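Local atomic coordinates of benzoate transport porin BenP (Acinetobacter baumannii AB307-0294, PDB entry 5DL8), a protein that probably forms a channel across the outer membrane for small solutes, as an OprD-family porin named for benzoate transport. Residues I35-D40 against K45-W50; N156-S159 against L165-E168; R206-F209 against L213-E216; I384-N387 against D393-E396. All coordinates share one frame; numbering follows the deposited sequence.

Contact 1: I35-D40 against K45-W50; sequences INRDFD and KDTGSW. With CA (calcium ion), chain G.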
loop_
_atom_site.group_PDB
_atom_site.type_symbol
_atom_site.label_atom_id
_atom_site.label_comp_id
_atom_site.label_asym_id
_atom_site.label_seq_id
_atom_site.Cartn_x
_atom_site.Cartn_y
_atom_site.Cartn_z
ATOM N N ILE A 35 17.081 -3.177 5.490
ATOM C CA ILE A 35 16.022 -3.179 6.462
ATOM C C ILE A 35 16.481 -3.995 7.645
ATOM O O ILE A 35 16.969 -5.127 7.478
ATOM C CB ILE A 35 14.737 -3.717 5.821
ATOM C CG1 ILE A 35 14.151 -2.656 4.848
ATOM C CG2 ILE A 35 13.721 -4.153 6.917
ATOM C CD1 ILE A 35 13.800 -3.255 3.505
ATOM N N ASN A 36 16.299 -3.433 8.847
ATOM C CA ASN A 36 16.746 -4.121 10.055
ATOM C C ASN A 36 15.736 -3.934 11.154
ATOM O O ASN A 36 15.539 -2.814 11.639
ATOM C CB ASN A 36 18.181 -3.648 10.543
ATOM C CG ASN A 36 18.854 -4.648 11.445
ATOM O OD1 ASN A 36 19.272 -5.738 11.007
ATOM N ND2 ASN A 36 18.936 -4.320 12.695
ATOM N N ARG A 37 15.067 -5.015 11.544
ATOM C CA ARG A 37 14.189 -4.964 12.736
ATOM C C ARG A 37 14.863 -5.627 13.911
ATOM O O ARG A 37 15.082 -6.812 13.912
ATOM C CB ARG A 37 12.803 -5.603 12.450
ATOM C CG ARG A 37 11.811 -5.588 13.641
ATOM C CD ARG A 37 10.369 -5.969 13.251
ATOM N NE ARG A 37 9.753 -5.027 12.380
ATOM C CZ ARG A 37 8.456 -5.021 11.971
ATOM N NH1 ARG A 37 7.592 -5.960 12.354
ATOM N NH2 ARG A 37 8.020 -4.024 11.148
ATOM N N ASP A 38 15.058 -4.866 14.964
ATOM C CA ASP A 38 15.795 -5.310 16.140
ATOM C C ASP A 38 14.861 -5.336 17.344
ATOM O O ASP A 38 14.496 -4.269 17.893
ATOM C CB ASP A 38 16.957 -4.287 16.406
ATOM C CG ASP A 38 17.803 -4.620 17.653
ATOM O OD1 ASP A 38 17.299 -5.280 18.581
ATOM O OD2 ASP A 38 18.974 -4.173 17.741
ATOM N N PHE A 39 14.512 -6.537 17.801
ATOM C CA PHE A 39 13.796 -6.711 19.087
ATOM C C PHE A 39 14.608 -6.312 20.332
ATOM O O PHE A 39 15.717 -6.660 20.475
ATOM C CB PHE A 39 13.182 -8.108 19.148
ATOM C CG PHE A 39 12.243 -8.363 17.990
ATOM C CD1 PHE A 39 10.892 -7.936 18.020
ATOM C CD2 PHE A 39 12.641 -9.027 16.903
ATOM C CE1 PHE A 39 10.032 -8.184 16.946
ATOM C CE2 PHE A 39 11.784 -9.322 15.846
ATOM C CZ PHE A 39 10.483 -8.856 15.833
ATOM N N ASP A 40 14.022 -5.494 21.220
ATOM C CA ASP A 40 14.621 -5.192 22.508
ATOM C C ASP A 40 14.946 -6.482 23.323
ATOM O O ASP A 40 16.011 -6.626 23.936
ATOM C CB ASP A 40 13.694 -4.304 23.323
ATOM C CG ASP A 40 13.595 -2.894 22.784
ATOM O OD1 ASP A 40 13.792 -2.601 21.614
ATOM O OD2 ASP A 40 13.286 -2.017 23.533
ATOM N N LYS A 45 14.852 -13.218 17.825
ATOM C CA LYS A 45 15.714 -13.005 16.689
ATOM C C LYS A 45 15.422 -11.834 15.781
ATOM O O LYS A 45 14.330 -11.719 15.194
ATOM C CB LYS A 45 15.716 -14.255 15.827
ATOM C CG LYS A 45 17.005 -14.453 14.990
ATOM C CD LYS A 45 17.088 -15.833 14.329
ATOM C CE LYS A 45 16.532 -16.927 15.255
ATOM N NZ LYS A 45 16.657 -18.331 14.724
ATOM N N ASP A 46 16.465 -11.020 15.597
ATOM C CA ASP A 46 16.464 -9.813 14.754
ATOM C C ASP A 46 16.261 -10.191 13.281
ATOM O O ASP A 46 16.721 -11.220 12.864
ATOM C CB ASP A 46 17.764 -9.060 14.959
ATOM C CG ASP A 46 17.859 -8.390 16.351
ATOM O OD1 ASP A 46 16.875 -8.370 17.214
ATOM O OD2 ASP A 46 18.918 -7.773 16.561
ATOM N N THR A 47 15.460 -9.425 12.518
ATOM C CA THR A 47 15.264 -9.763 11.132
ATOM C C THR A 47 15.682 -8.624 10.234
ATOM O O THR A 47 15.898 -7.461 10.663
ATOM C CB THR A 47 13.786 -10.031 10.899
ATOM O OG1 THR A 47 13.049 -8.785 11.021
ATOM C CG2 THR A 47 13.262 -11.102 11.892
ATOM N N GLY A 48 15.718 -8.960 8.958
ATOM C CA GLY A 48 15.933 -8.036 7.887
ATOM C C GLY A 48 16.870 -8.615 6.817
ATOM O O GLY A 48 17.208 -9.785 6.883
ATOM N N SER A 49 17.259 -7.740 5.858
ATOM C CA SER A 49 18.266 -7.972 4.815
ATOM C C SER A 49 18.772 -6.611 4.217
ATOM O O SER A 49 18.191 -5.490 4.468
ATOM C CB SER A 49 17.616 -8.763 3.668
ATOM O OG SER A 49 16.427 -8.073 3.197
ATOM N N TRP A 50 19.788 -6.806 3.382
ATOM C CA TRP A 50 20.451 -5.851 2.550
ATOM C C TRP A 50 20.324 -6.495 1.211
ATOM O O TRP A 50 20.773 -7.668 1.006
ATOM C CB TRP A 50 22.000 -5.694 2.905
ATOM C CG TRP A 50 22.647 -4.537 2.210
ATOM C CD1 TRP A 50 22.036 -3.335 1.882
ATOM C CD2 TRP A 50 23.962 -4.472 1.687
ATOM N NE1 TRP A 50 22.902 -2.541 1.222
ATOM C CE2 TRP A 50 24.095 -3.210 1.080
ATOM C CE3 TRP A 50 25.047 -5.358 1.680
ATOM C CZ2 TRP A 50 25.266 -2.781 0.490
ATOM C CZ3 TRP A 50 26.244 -4.977 1.036
ATOM C CH2 TRP A 50 26.329 -3.669 0.432
HETATM CA CA CA G . 17.829 -7.617 19.235
HETATM O O HOH W 1 20.216 -5.615 15.208
HETATM O O HOH W 2 19.616 -6.242 19.813
HETATM O O HOH W 3 18.186 -7.511 21.525
HETATM O O HOH W 4 16.605 -9.531 19.951
HETATM O O HOH W 5 19.457 -9.496 19.660
#

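Contact 2: N156-S159 against L165-E168; sequences NLKS and LYAE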
loop_
_atom_site.group_PDB
_atom_site.type_symbol
_atom_site.label_atom_id
_atom_site.label_comp_id
_atom_site.label_asym_id
_atom_site.label_seq_id
_atom_site.Cartn_x
_atom_site.Cartn_y
_atom_site.Cartn_z
ATOM N N ASN A 156 -9.802 -6.191 -15.034
ATOM C CA ASN A 156 -10.628 -5.057 -14.618
ATOM C C ASN A 156 -11.070 -4.114 -15.703
ATOM O O ASN A 156 -10.554 -4.161 -16.803
ATOM C CB ASN A 156 -10.000 -4.287 -13.451
ATOM C CG ASN A 156 -8.719 -3.471 -13.810
ATOM O OD1 ASN A 156 -8.323 -3.237 -14.956
ATOM N ND2 ASN A 156 -8.165 -2.937 -12.784
ATOM N N LEU A 157 -12.080 -3.302 -15.366
ATOM C CA LEU A 157 -12.775 -2.362 -16.291
ATOM C C LEU A 157 -12.896 -1.041 -15.559
ATOM O O LEU A 157 -13.356 -1.024 -14.405
ATOM C CB LEU A 157 -14.156 -2.860 -16.718
ATOM C CG LEU A 157 -14.910 -2.059 -17.789
ATOM C CD1 LEU A 157 -14.097 -1.963 -19.074
ATOM C CD2 LEU A 157 -16.287 -2.686 -18.058
ATOM N N LYS A 158 -12.331 0.003 -16.167
ATOM C CA LYS A 158 -12.356 1.411 -15.643
ATOM C C LYS A 158 -13.088 2.327 -16.575
ATOM O O LYS A 158 -12.820 2.298 -17.757
ATOM C CB LYS A 158 -10.962 2.006 -15.624
ATOM C CG LYS A 158 -10.034 1.178 -14.875
ATOM C CD LYS A 158 -8.705 1.838 -14.823
ATOM C CE LYS A 158 -7.776 0.919 -14.114
ATOM N NZ LYS A 158 -6.671 1.765 -13.633
ATOM N N SER A 159 -13.909 3.203 -16.047
ATOM C CA SER A 159 -14.573 4.194 -16.861
ATOM C C SER A 159 -14.815 5.575 -16.205
ATOM O O SER A 159 -15.241 5.647 -15.059
ATOM C CB SER A 159 -15.889 3.574 -17.282
ATOM O OG SER A 159 -16.575 4.419 -18.194
ATOM N N LEU A 165 -18.324 11.306 -12.024
ATOM C CA LEU A 165 -18.358 9.924 -11.622
ATOM C C LEU A 165 -17.282 9.011 -12.332
ATOM O O LEU A 165 -17.298 8.850 -13.536
ATOM C CB LEU A 165 -19.793 9.362 -11.799
ATOM C CG LEU A 165 -20.048 7.884 -11.414
ATOM C CD1 LEU A 165 -19.566 7.602 -9.992
ATOM C CD2 LEU A 165 -21.554 7.487 -11.599
ATOM N N TYR A 166 -16.377 8.436 -11.551
ATOM C CA TYR A 166 -15.434 7.424 -12.009
ATOM C C TYR A 166 -15.890 6.078 -11.401
ATOM O O TYR A 166 -16.181 5.982 -10.177
ATOM C CB TYR A 166 -13.991 7.766 -11.548
ATOM C CG TYR A 166 -12.995 6.641 -11.776
ATOM C CD1 TYR A 166 -12.856 5.568 -10.824
ATOM C CD2 TYR A 166 -12.210 6.599 -12.944
ATOM C CE1 TYR A 166 -11.972 4.503 -11.062
ATOM C CE2 TYR A 166 -11.285 5.537 -13.147
ATOM C CZ TYR A 166 -11.195 4.517 -12.217
ATOM O OH TYR A 166 -10.341 3.488 -12.430
ATOM N N ALA A 167 -15.886 5.018 -12.206
ATOM C CA ALA A 167 -16.215 3.629 -11.693
ATOM C C ALA A 167 -15.153 2.647 -12.120
ATOM O O ALA A 167 -14.594 2.803 -13.162
ATOM C CB ALA A 167 -17.553 3.165 -12.241
ATOM N N GLU A 168 -15.006 1.563 -11.378
ATOM C CA GLU A 168 -14.086 0.491 -11.733
ATOM C C GLU A 168 -14.619 -0.778 -11.079
ATOM O O GLU A 168 -15.074 -0.745 -9.936
ATOM C CB GLU A 168 -12.656 0.862 -11.247
ATOM C CG GLU A 168 -11.628 -0.232 -11.358
ATOM C CD GLU A 168 -10.267 0.194 -10.797
ATOM O OE1 GLU A 168 -9.992 1.435 -10.703
ATOM O OE2 GLU A 168 -9.526 -0.777 -10.449
#

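Contact 3: R206-F209 against L213-E216; sequences RYQF and LKGE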
loop_
_atom_site.group_PDB
_atom_site.type_symbol
_atom_site.label_atom_id
_atom_site.label_comp_id
_atom_site.label_asym_id
_atom_site.label_seq_id
_atom_site.Cartn_x
_atom_site.Cartn_y
_atom_site.Cartn_z
ATOM N N ARG A 206 -15.915 6.634 -7.476
ATOM C CA ARG A 206 -15.257 7.916 -7.040
ATOM C C ARG A 206 -16.031 9.099 -7.584
ATOM O O ARG A 206 -16.237 9.184 -8.764
ATOM C CB ARG A 206 -13.777 8.003 -7.464
ATOM C CG ARG A 206 -12.794 7.229 -6.588
ATOM C CD ARG A 206 -11.338 7.085 -7.149
ATOM N NE ARG A 206 -10.698 5.956 -6.394
ATOM C CZ ARG A 206 -9.386 5.775 -6.098
ATOM N NH1 ARG A 206 -8.472 6.635 -6.562
ATOM N NH2 ARG A 206 -8.997 4.727 -5.326
ATOM N N TYR A 207 -16.599 9.911 -6.692
ATOM C CA TYR A 207 -17.526 10.990 -7.066
ATOM C C TYR A 207 -16.965 12.283 -6.528
ATOM O O TYR A 207 -16.519 12.342 -5.365
ATOM C CB TYR A 207 -18.994 10.729 -6.592
ATOM C CG TYR A 207 -20.052 11.641 -7.249
ATOM C CD1 TYR A 207 -20.381 12.867 -6.727
ATOM C CD2 TYR A 207 -20.700 11.268 -8.436
ATOM C CE1 TYR A 207 -21.299 13.695 -7.378
ATOM C CE2 TYR A 207 -21.590 12.093 -9.093
ATOM C CZ TYR A 207 -21.925 13.288 -8.545
ATOM O OH TYR A 207 -22.895 14.097 -9.186
ATOM N N GLN A 208 -16.868 13.231 -7.435
ATOM C CA GLN A 208 -16.443 14.609 -7.136
ATOM C C GLN A 208 -17.723 15.456 -6.899
ATOM O O GLN A 208 -18.475 15.773 -7.787
ATOM C CB GLN A 208 -15.577 15.204 -8.284
ATOM C CG GLN A 208 -14.924 16.552 -7.978
ATOM C CD GLN A 208 -13.751 16.401 -7.002
ATOM O OE1 GLN A 208 -12.996 15.432 -7.063
ATOM N NE2 GLN A 208 -13.584 17.378 -6.122
ATOM N N PHE A 209 -17.982 15.756 -5.652
ATOM C CA PHE A 209 -19.248 16.324 -5.267
ATOM C C PHE A 209 -19.216 17.784 -5.629
ATOM O O PHE A 209 -20.190 18.303 -6.211
ATOM C CB PHE A 209 -19.489 16.107 -3.758
ATOM C CG PHE A 209 -20.024 14.730 -3.440
ATOM C CD1 PHE A 209 -21.413 14.419 -3.662
ATOM C CD2 PHE A 209 -19.201 13.760 -2.947
ATOM C CE1 PHE A 209 -21.909 13.156 -3.353
ATOM C CE2 PHE A 209 -19.672 12.498 -2.623
ATOM C CZ PHE A 209 -21.010 12.181 -2.832
ATOM N N LEU A 213 -14.896 18.833 -2.495
ATOM C CA LEU A 213 -15.372 17.626 -1.778
ATOM C C LEU A 213 -15.508 16.438 -2.651
ATOM O O LEU A 213 -16.221 16.465 -3.641
ATOM C CB LEU A 213 -16.706 17.943 -1.099
ATOM C CG LEU A 213 -17.370 16.660 -0.506
ATOM C CD1 LEU A 213 -16.700 16.169 0.753
ATOM C CD2 LEU A 213 -18.858 16.969 -0.268
ATOM N N LYS A 214 -14.885 15.349 -2.263
ATOM C CA LYS A 214 -15.107 14.129 -3.013
ATOM C C LYS A 214 -15.271 12.946 -2.109
ATOM O O LYS A 214 -14.930 13.020 -0.949
ATOM C CB LYS A 214 -13.958 13.882 -3.975
ATOM C CG LYS A 214 -12.609 13.670 -3.316
ATOM C CD LYS A 214 -11.544 13.449 -4.380
ATOM C CE LYS A 214 -10.193 14.050 -3.956
ATOM N NZ LYS A 214 -9.732 13.150 -2.879
ATOM N N GLY A 215 -15.837 11.881 -2.677
ATOM C CA GLY A 215 -16.138 10.655 -1.931
ATOM C C GLY A 215 -15.737 9.353 -2.681
ATOM O O GLY A 215 -15.632 9.299 -3.874
ATOM N N GLU A 216 -15.655 8.271 -1.987
ATOM C CA GLU A 216 -15.308 6.985 -2.627
ATOM C C GLU A 216 -16.159 5.906 -1.952
ATOM O O GLU A 216 -16.292 5.888 -0.737
ATOM C CB GLU A 216 -13.756 6.791 -2.588
ATOM C CG GLU A 216 -13.315 5.373 -2.999
ATOM C CD GLU A 216 -11.826 5.185 -3.153
ATOM O OE1 GLU A 216 -11.031 6.119 -2.838
ATOM O OE2 GLU A 216 -11.387 4.067 -3.562
#

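Contact 4: I384-N387 against D393-E396; sequences IDYN and DFGE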
loop_
_atom_site.group_PDB
_atom_site.type_symbol
_atom_site.label_atom_id
_atom_site.label_comp_id
_atom_site.label_asym_id
_atom_site.label_seq_id
_atom_site.Cartn_x
_atom_site.Cartn_y
_atom_site.Cartn_z
ATOM N N ILE A 384 11.613 3.320 12.769
ATOM C CA ILE A 384 10.431 2.899 13.517
ATOM C C ILE A 384 10.797 2.454 14.906
ATOM O O ILE A 384 11.789 1.699 15.113
ATOM C CB ILE A 384 9.714 1.811 12.736
ATOM C CG1 ILE A 384 9.150 2.420 11.416
ATOM C CG2 ILE A 384 8.481 1.254 13.507
ATOM C CD1 ILE A 384 9.152 1.326 10.407
ATOM N N ASP A 385 10.125 3.008 15.883
ATOM C CA ASP A 385 10.162 2.509 17.279
ATOM C C ASP A 385 8.725 2.157 17.747
ATOM O O ASP A 385 7.840 3.087 17.886
ATOM C CB ASP A 385 10.776 3.538 18.287
ATOM C CG ASP A 385 12.262 3.804 18.003
ATOM O OD1 ASP A 385 13.086 3.030 18.600
ATOM O OD2 ASP A 385 12.596 4.754 17.219
ATOM N N TYR A 386 8.568 0.865 18.114
ATOM C CA TYR A 386 7.343 0.279 18.623
ATOM C C TYR A 386 7.538 -0.147 20.035
ATOM O O TYR A 386 8.463 -0.852 20.361
ATOM C CB TYR A 386 6.952 -0.922 17.749
ATOM C CG TYR A 386 5.732 -1.715 18.266
ATOM C CD1 TYR A 386 4.422 -1.177 18.168
ATOM C CD2 TYR A 386 5.883 -2.961 18.907
ATOM C CE1 TYR A 386 3.314 -1.875 18.636
ATOM C CE2 TYR A 386 4.764 -3.643 19.395
ATOM C CZ TYR A 386 3.475 -3.093 19.244
ATOM O OH TYR A 386 2.379 -3.756 19.693
ATOM N N ASN A 387 6.592 0.183 20.885
ATOM C CA ASN A 387 6.556 -0.341 22.256
ATOM C C ASN A 387 5.128 -0.716 22.699
ATOM O O ASN A 387 4.182 -0.033 22.423
ATOM C CB ASN A 387 7.143 0.659 23.276
ATOM C CG ASN A 387 8.631 1.036 22.992
ATOM O OD1 ASN A 387 9.573 0.511 23.618
ATOM N ND2 ASN A 387 8.826 1.978 22.121
ATOM N N ASP A 393 8.787 -5.330 22.058
ATOM C CA ASP A 393 9.234 -3.990 21.668
ATOM C C ASP A 393 10.271 -4.117 20.550
ATOM O O ASP A 393 10.961 -5.126 20.533
ATOM C CB ASP A 393 9.862 -3.242 22.807
ATOM C CG ASP A 393 8.916 -2.949 23.908
ATOM O OD1 ASP A 393 7.719 -3.200 23.781
ATOM O OD2 ASP A 393 9.361 -2.439 24.941
ATOM N N PHE A 394 10.320 -3.181 19.584
ATOM C CA PHE A 394 11.406 -3.174 18.629
ATOM C C PHE A 394 11.806 -1.787 18.040
ATOM O O PHE A 394 11.057 -0.803 18.089
ATOM C CB PHE A 394 11.090 -4.175 17.524
ATOM C CG PHE A 394 9.986 -3.728 16.588
ATOM C CD1 PHE A 394 10.242 -2.812 15.565
ATOM C CD2 PHE A 394 8.741 -4.277 16.684
ATOM C CE1 PHE A 394 9.263 -2.426 14.681
ATOM C CE2 PHE A 394 7.736 -3.894 15.807
ATOM C CZ PHE A 394 7.990 -2.957 14.803
ATOM N N GLY A 395 13.001 -1.755 17.488
ATOM C CA GLY A 395 13.520 -0.616 16.682
ATOM C C GLY A 395 13.911 -1.106 15.307
ATOM O O GLY A 395 14.649 -2.055 15.193
ATOM N N GLU A 396 13.421 -0.438 14.283
ATOM C CA GLU A 396 13.633 -0.785 12.920
ATOM C C GLU A 396 14.212 0.374 12.153
ATOM O O GLU A 396 13.579 1.483 12.155
ATOM C CB GLU A 396 12.365 -1.222 12.230
ATOM C CG GLU A 396 12.523 -1.634 10.773
ATOM C CD GLU A 396 11.247 -2.269 10.136
ATOM O OE1 GLU A 396 10.342 -2.661 10.870
ATOM O OE2 GLU A 396 11.082 -2.313 8.904
#

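Contact 1: I35-D40 against K45-W50
Two antiparallel strands pair Arg37 with Thr47 and Ile35 with Ser49 as hydrogen-bonded pairs, and Asn36 with Gly48 as a non-hydrogen-bonded pair, their axes approaching to 4.7 Å at 158°. They form the end of the beta hairpin made by strands 25-39 and 47-65 of the porin barrel, and a calcium ion closes it where the ladder runs out. Arg37 N bonds to Thr47 O (2.7 Å) and Thr47 N returns a bond to Arg37 O. Gly48 has a backbone shape that only glycine takes easily, and Ile35 O comes 3.1 Å from Gly48 CA.

The carboxylates of Asp38 and Asp46 project from the same flank of the hairpin, their planes 50° apart. The metal bridges them: Asp38 binds through OD1 alone, whereas Asp46 uses both oxygens, OD1 more closely than OD2. Phe39 O and four waters complete the shell. The positive ion probably offsets the repulsion between the two carboxylates. Another water links Asn36 ND2 to Asp46 OD2 and, weakly, to Asp38 OD2.

On the face of the sheet that carries Ile35 and Ser49, the CB of Arg37 rests 3.5 Å from Thr47 OG1, while its guanidinium runs on to a salt bridge with Glu396. Arg37 CG also lies over the rim of one face of the Phe39 ring, whose edge meets Lys45 O at CE2, 3.6 Å away. Asp46 CG is turned back beside its backbone N (chi1 -71°), which brings Asp46 OD1 to 2.4 Å from the calcium and 3.0 Å from Phe39 N, whose weak bond it accepts.

Contact 2: N156-S159 against L165-E168
This is hairpin packing in the barrel wall, where Lys158 and Ser159 of strand 155-160 meet Glu168 and Ala167 of the antiparallel strand 165-176, far from the calcium sites. Ser159 and Ala167 form a hydrogen-bonded pair with two nearly straight bonds, Ser159 N to Ala167 O and Ala167 N to Ser159 O, both 3.0 Å. Next along the ladder, Lys158 and Glu168 are a non-hydrogen-bonded pair, and Glu168 CA comes 3.2 Å from Leu157 O.

The side-chain contact is made on the face that holds Lys158 and Glu168. With CG anti to its own carbonyl carbon (chi1 -55°), Lys158 sends out an extended chain that keeps company with that of Glu168 along its length. The Tyr166 hydroxyl comes across this aliphatic stem, OH lying 3.3 Å from Lys158 CD and only slightly farther from CG. It then donates to Glu168 OE1 at 2.7 Å, meeting that oxygen on its anti side, 31° out of the carboxylate plane. Glu168 OE2 is bonded to Tyr202 on strand 200-210, and Ser159 OG to Thr126 on strand 126-130.

Hydroxyls thus reach both oxygens of the buried Glu168 carboxylate. Lys158 NZ stops 4.4 Å from Glu168 OE1, too far for a salt bridge, but its charge should add some attraction; together these neighbours would probably favour an ionised carboxylate.

Contact 3: R206-F209 against L213-E216
The Phe209 ring turns its edge toward the opposite strand, where Lys214 C and Gly215 N lie near its plane, and CD2 of Phe209 is 3.9 Å from Gly215 N. One face of the ring is taken by Tyr207 of its own strand: Tyr207 CD1 stands 3.5 Å above the plane, over the centre, while Phe209 CG lies at the edge of the Tyr207 ring. Gly215 brings no side chain to this spot, so the Phe209 ring can lie close against its backbone. Leu213 comes obliquely, its CD2 branch 3.6 Å from Phe209 CB.

A second flat pair lies on the face of the sheet that bears Arg206 and Glu216. Their chains extend together from neighbouring strands, with guanidinium and carboxylate planes 55° apart and Glu216 OE1 over one face of the guanidinium. The salt bridge joins Arg206 NH2 to Glu216 OE2 at 3.0 Å, the nitrogen raised 37° from the carboxylate plane. Arg206 is also held by Asp204 through NE and by Tyr304 through NH2. Farther along, Gln208, bent at chi2 (74°), lays OE1 against Lys214 CB at 3.6 Å and bonds through NE2 to Thr210 O, while Lys214 itself reaches Glu234.

Backbone bonds tie Tyr207 to Gly215 in both directions, and Phe209 N bonds to Leu213 O at 2.8 Å. A detergent molecule touches Leu213, consistent with an outward, membrane-facing side. This is a short hairpin with an apolar, aromatic face toward the membrane and a polar, charged face on the other side, as expected in the wall of an outer membrane beta-barrel.

Contact 4: I384-N387 against D393-E396
Four backbone hydrogen bonds make this antiparallel ladder: Ile384 pairs with Glu396 and Tyr386 with Phe394, each couple bonded in both directions. Ile384 N to Glu396 O is 2.8 Å and almost straight. Between them Asp385 faces Gly395 in a non-hydrogen-bonded pair, where Gly395 CA lies 3.3 Å from Ile384 O.

Apolar and aromatic contacts gather on the face that carries Ile384, Tyr386 and Phe394. Phe394 CG stands between its backbone N and carbonyl carbon (chi1 72°), which brings the ring over toward the other strand. Tyr386 CB sits over one face of it in a CH-pi contact, 3.8 Å from the centroid. The two rings themselves meet obliquely, with planes 31° apart. Ile384 CG2 completes the group at 3.9 Å from Phe394 CE1, and Ile384 CB packs beside Glu396 CB at 4.1 Å.

Polar ends are held mostly from elsewhere. Glu396 forms a salt bridge to Arg398 besides the one to Arg37, and Tyr386 OH bonds to Glu358. Asp393, with Val388 and Gly391, binds the second calcium ion, and its OD1 accepts a bond from Val388 N, which would help fix the carboxylate at the end of the hairpin.

Strand 355-368 flanks the pair beyond Asp385 and Asn387. Strand 25-39 lies beyond Gly395, which bonds to Asp38, and just past its end Asp40 pairs with Asp393; the loop residue Thr311 touches both Tyr386 and Phe394.

From the N terminus the four contacts follow in series, none nested in or crossing another, and each closes the short turn of one hairpin. Contact 1 closes residues 41-44, contact 2 residues 160-164, contact 3 residues 210-212 and contact 4 residues 388-392. They form two groups on opposite sides of the chain's centre. Between contacts 1 and 4, strands 25-39 and 394-406 pair side by side, closing the barrel, with Asp38 N probably bonded to Gly395 O (2.9 Å); both calcium sites lie at this seam. Strand 165-176 of contact 2 pairs with strand 200-210 of contact 3, Tyr166 O probably bonded to Arg206 N. Contacts 1 and 3 lie about 41 Å apart, centre to centre.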